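PDB 2WRY: interleukin-1beta, which probably acts as a secreted inflammatory cytokine of chicken by binding the interleukin-1 receptor, this chain being its carboxy-terminal beta-trefoil part. Local coordinates for residues Phe15-Pro27 with Ala32-Val44. Numbering follows the deposited sequence.
Sequences FDINQKCFVLESP and ALHLQGPSSSQKV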
# COMPACT_ATOMS: atom_id res chain seq x y z
N PHE A 15 2.49 -8.22 -6.42
CA PHE A 15 3.91 -8.52 -6.42
C PHE A 15 4.61 -7.23 -6.83
O PHE A 15 4.06 -6.46 -7.60
CB PHE A 15 4.24 -9.57 -7.49
CG PHE A 15 3.76 -10.94 -7.15
CD1 PHE A 15 4.58 -11.83 -6.46
CD2 PHE A 15 2.47 -11.34 -7.50
CE1 PHE A 15 4.14 -13.13 -6.13
CE2 PHE A 15 2.01 -12.63 -7.15
CZ PHE A 15 2.85 -13.51 -6.48
N ASP A 16 5.83 -7.01 -6.35
CA ASP A 16 6.62 -5.92 -6.91
C ASP A 16 7.22 -6.34 -8.24
O ASP A 16 7.05 -7.50 -8.65
CB ASP A 16 7.62 -5.34 -5.90
CG ASP A 16 8.84 -6.21 -5.65
OD1 ASP A 16 9.14 -7.17 -6.42
OD2 ASP A 16 9.52 -5.92 -4.62
N ILE A 17 7.90 -5.41 -8.91
CA ILE A 17 8.43 -5.65 -10.26
C ILE A 17 9.57 -6.68 -10.33
O ILE A 17 9.97 -7.12 -11.44
CB ILE A 17 8.89 -4.28 -10.91
CG1 ILE A 17 8.59 -4.31 -12.39
CG2 ILE A 17 10.35 -3.88 -10.56
CD1 ILE A 17 7.11 -4.27 -12.66
N ASN A 18 10.09 -7.07 -9.17
CA ASN A 18 11.09 -8.12 -9.10
C ASN A 18 10.50 -9.40 -8.54
O ASN A 18 11.24 -10.29 -8.11
CB ASN A 18 12.28 -7.67 -8.26
CG ASN A 18 13.50 -8.53 -8.49
OD1 ASN A 18 13.96 -8.70 -9.65
ND2 ASN A 18 14.06 -9.06 -7.42
N GLN A 19 9.17 -9.47 -8.53
CA GLN A 19 8.39 -10.66 -8.14
C GLN A 19 8.47 -11.00 -6.66
O GLN A 19 8.21 -12.15 -6.27
CB GLN A 19 8.73 -11.89 -9.01
CG GLN A 19 8.77 -11.58 -10.54
CD GLN A 19 10.20 -11.37 -11.05
OE1 GLN A 19 11.09 -12.18 -10.77
NE2 GLN A 19 10.42 -10.28 -11.76
N LYS A 20 8.78 -10.00 -5.82
CA LYS A 20 8.61 -10.19 -4.38
C LYS A 20 7.13 -10.00 -3.99
O LYS A 20 6.43 -9.15 -4.56
CB LYS A 20 9.50 -9.22 -3.58
CG LYS A 20 10.96 -9.41 -3.91
CD LYS A 20 11.91 -8.86 -2.83
CE LYS A 20 11.72 -7.35 -2.57
NZ LYS A 20 12.05 -6.52 -3.79
N CYS A 21 6.64 -10.82 -3.07
CA CYS A 21 5.30 -10.59 -2.52
C CYS A 21 5.43 -10.08 -1.11
O CYS A 21 6.54 -10.04 -0.55
CB CYS A 21 4.47 -11.87 -2.51
SG CYS A 21 5.17 -13.18 -1.55
N PHE A 22 4.29 -9.70 -0.55
CA PHE A 22 4.23 -9.21 0.84
C PHE A 22 3.87 -10.36 1.80
O PHE A 22 3.01 -11.22 1.49
CB PHE A 22 3.15 -8.14 1.00
CG PHE A 22 3.39 -6.85 0.25
CD1 PHE A 22 4.63 -6.56 -0.34
CD2 PHE A 22 2.35 -5.93 0.13
CE1 PHE A 22 4.80 -5.33 -1.04
CE2 PHE A 22 2.52 -4.71 -0.53
CZ PHE A 22 3.75 -4.41 -1.12
N VAL A 23 4.53 -10.39 2.95
CA VAL A 23 4.06 -11.21 4.08
C VAL A 23 3.95 -10.34 5.31
O VAL A 23 4.68 -9.34 5.42
CB VAL A 23 4.93 -12.49 4.36
CG1 VAL A 23 5.05 -13.37 3.11
CG2 VAL A 23 6.29 -12.15 4.98
N LEU A 24 3.08 -10.72 6.25
CA LEU A 24 2.94 -9.97 7.50
C LEU A 24 3.92 -10.54 8.52
O LEU A 24 3.67 -11.59 9.12
CB LEU A 24 1.48 -9.98 7.99
CG LEU A 24 1.17 -9.04 9.15
CD1 LEU A 24 1.37 -7.59 8.72
CD2 LEU A 24 -0.26 -9.26 9.65
N GLU A 25 5.06 -9.89 8.66
CA GLU A 25 6.13 -10.39 9.52
C GLU A 25 5.70 -10.37 10.98
O GLU A 25 5.97 -11.32 11.74
CB GLU A 25 7.39 -9.55 9.34
CG GLU A 25 8.53 -9.98 10.26
CD GLU A 25 9.79 -9.18 10.05
OE1 GLU A 25 9.81 -7.98 10.43
OE2 GLU A 25 10.76 -9.77 9.52
N SER A 26 5.04 -9.28 11.35
CA SER A 26 4.52 -9.08 12.69
C SER A 26 3.25 -8.26 12.53
O SER A 26 2.99 -7.70 11.46
CB SER A 26 5.54 -8.34 13.55
OG SER A 26 5.70 -7.01 13.09
N PRO A 27 2.41 -8.21 13.57
CA PRO A 27 1.19 -7.45 13.38
C PRO A 27 1.33 -6.00 12.89
O PRO A 27 0.36 -5.44 12.40
CB PRO A 27 0.50 -7.53 14.75
CG PRO A 27 1.02 -8.81 15.30
CD PRO A 27 2.44 -8.87 14.89
N ALA A 32 8.78 -7.79 2.32
CA ALA A 32 8.69 -8.32 0.96
C ALA A 32 9.75 -9.38 0.71
O ALA A 32 10.91 -9.21 1.03
CB ALA A 32 8.80 -7.19 -0.06
N LEU A 33 9.33 -10.50 0.14
CA LEU A 33 10.28 -11.59 -0.12
C LEU A 33 9.90 -12.36 -1.36
O LEU A 33 8.80 -12.21 -1.88
CB LEU A 33 10.43 -12.52 1.09
CG LEU A 33 9.32 -12.71 2.13
CD1 LEU A 33 8.01 -13.01 1.48
CD2 LEU A 33 9.71 -13.81 3.12
N HIS A 34 10.84 -13.17 -1.86
CA HIS A 34 10.52 -14.15 -2.87
C HIS A 34 10.03 -15.36 -2.07
O HIS A 34 10.82 -16.04 -1.43
CB HIS A 34 11.76 -14.48 -3.72
CG HIS A 34 12.33 -13.29 -4.42
ND1 HIS A 34 11.73 -12.71 -5.51
CD2 HIS A 34 13.45 -12.57 -4.18
CE1 HIS A 34 12.46 -11.69 -5.91
NE2 HIS A 34 13.50 -11.57 -5.11
N LEU A 35 8.72 -15.56 -2.05
CA LEU A 35 8.15 -16.56 -1.17
C LEU A 35 8.20 -17.87 -1.92
O LEU A 35 7.69 -17.96 -3.04
CB LEU A 35 6.69 -16.22 -0.83
CG LEU A 35 6.15 -16.43 0.59
CD1 LEU A 35 4.67 -16.74 0.53
CD2 LEU A 35 6.88 -17.51 1.40
N GLN A 36 8.85 -18.87 -1.31
CA GLN A 36 8.92 -20.20 -1.91
C GLN A 36 9.42 -21.36 -1.04
O GLN A 36 9.33 -21.31 0.20
CB GLN A 36 9.69 -20.18 -3.25
CG GLN A 36 8.79 -20.54 -4.43
CD GLN A 36 7.90 -21.75 -4.11
OE1 GLN A 36 8.37 -22.73 -3.53
NE2 GLN A 36 6.61 -21.66 -4.47
N GLY A 37 9.90 -22.41 -1.71
CA GLY A 37 10.42 -23.63 -1.09
C GLY A 37 9.47 -24.29 -0.10
O GLY A 37 8.37 -24.73 -0.46
N PRO A 38 9.88 -24.31 1.16
CA PRO A 38 9.23 -25.13 2.16
C PRO A 38 8.93 -24.35 3.45
O PRO A 38 9.70 -24.43 4.42
CB PRO A 38 10.13 -26.31 2.46
N SER A 39 7.82 -23.60 3.47
CA SER A 39 7.47 -22.78 4.64
C SER A 39 5.99 -22.41 4.83
O SER A 39 5.17 -22.51 3.91
CB SER A 39 8.33 -21.52 4.70
OG SER A 39 8.42 -21.06 6.04
N SER A 40 5.68 -21.96 6.05
CA SER A 40 4.31 -21.68 6.51
C SER A 40 3.88 -20.22 6.33
O SER A 40 2.75 -19.86 6.69
CB SER A 40 4.15 -22.10 7.98
OG SER A 40 5.00 -21.35 8.85
N SER A 41 4.78 -19.38 5.81
CA SER A 41 4.51 -17.96 5.54
C SER A 41 3.41 -17.79 4.51
O SER A 41 3.44 -18.43 3.46
CB SER A 41 5.77 -17.25 5.07
OG SER A 41 6.75 -17.29 6.07
N GLN A 42 2.44 -16.94 4.83
CA GLN A 42 1.25 -16.80 4.02
C GLN A 42 1.26 -15.46 3.29
O GLN A 42 1.34 -14.39 3.91
CB GLN A 42 -0.01 -16.96 4.88
CG GLN A 42 -0.13 -18.38 5.41
CD GLN A 42 -1.23 -18.59 6.44
OE1 GLN A 42 -2.06 -17.72 6.68
NE2 GLN A 42 -1.25 -19.79 7.03
N LYS A 43 1.19 -15.54 1.97
CA LYS A 43 1.20 -14.36 1.11
C LYS A 43 0.02 -13.43 1.41
O LYS A 43 -1.12 -13.88 1.55
CB LYS A 43 1.16 -14.83 -0.36
CG LYS A 43 1.02 -13.77 -1.38
CD LYS A 43 1.30 -14.35 -2.76
CE LYS A 43 0.10 -15.08 -3.29
NZ LYS A 43 0.27 -15.21 -4.75
N VAL A 44 0.32 -12.14 1.50
CA VAL A 44 -0.68 -11.13 1.73
C VAL A 44 -1.41 -10.76 0.43
O VAL A 44 -0.76 -10.56 -0.60
CB VAL A 44 -0.02 -9.90 2.40
CG1 VAL A 44 -0.88 -8.65 2.24
CG2 VAL A 44 0.30 -10.22 3.86
O HOH W 1 7.27 -14.03 -4.30
O HOH W 2 1.79 -10.09 -1.73
O HOH W 3 1.67 -13.16 6.20
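Val23 and Leu33 meet almost at right angles, and here the packing is tightest: Val23 CG1 presses to 3.4 Å from Leu33 CD1, closer than carbons usually come. Beside them the sulfur of Cys21 rests on Leu35, SG to CB 3.5 Å, placed there by a chi1 of 60°, which sets it between the backbone N and the carbonyl carbon. Cys21 and Leu33 form an antiparallel hydrogen-bonded pair, with Leu33 N to Cys21 O the straighter bond of the two. On the other face of the sheet, Ala32 CB comes up to the edge of the Phe22 ring, while Phe22 CB packs on Val44 and Phe22 O takes a nearly linear bond from Val44 N (2.8 Å, 170° at the hydrogen). Strands 21-26 and 29-33 thus build a beta hairpin of the trefoil, and the chain leaving it loops out through 36-40 before residues 43 and 44 return along the edge of strand 21-26 that faces away from strand 29-33. The hairpin illustrates a general principle: paired strands pack apolar side chains closely, and water spans the places where the backbones diverge. Here water molecules link Gln19 O to Leu35 N and Leu24 N to Gln42 O, and exposed Lys43 brings NZ obliquely to Phe15 CZ. Just after the type I turn Asp16-Gln19, Lys20 lays CG over one face of the His34 ring in a CH-pi contact, 3.6 Å from its centroid, then bends at chi3 and chi4 to carry NZ to the syn lone pair of Asp16 OD2 (2.7 Å). With an alanine in place of Lys20, the CH-pi contact on His34 would be lost and the buried Asp16 carboxylate would probably be left without its countercharge. Asp16 OD1 accepts from Asn18 N, which makes an Asx turn, and from Lys20 N, which arrives on the opposite face of the carboxylate plane; Thr135 OG1 hydrogen-bonds Asp16 OD2, and Ser136 O accepts from Lys20 NZ.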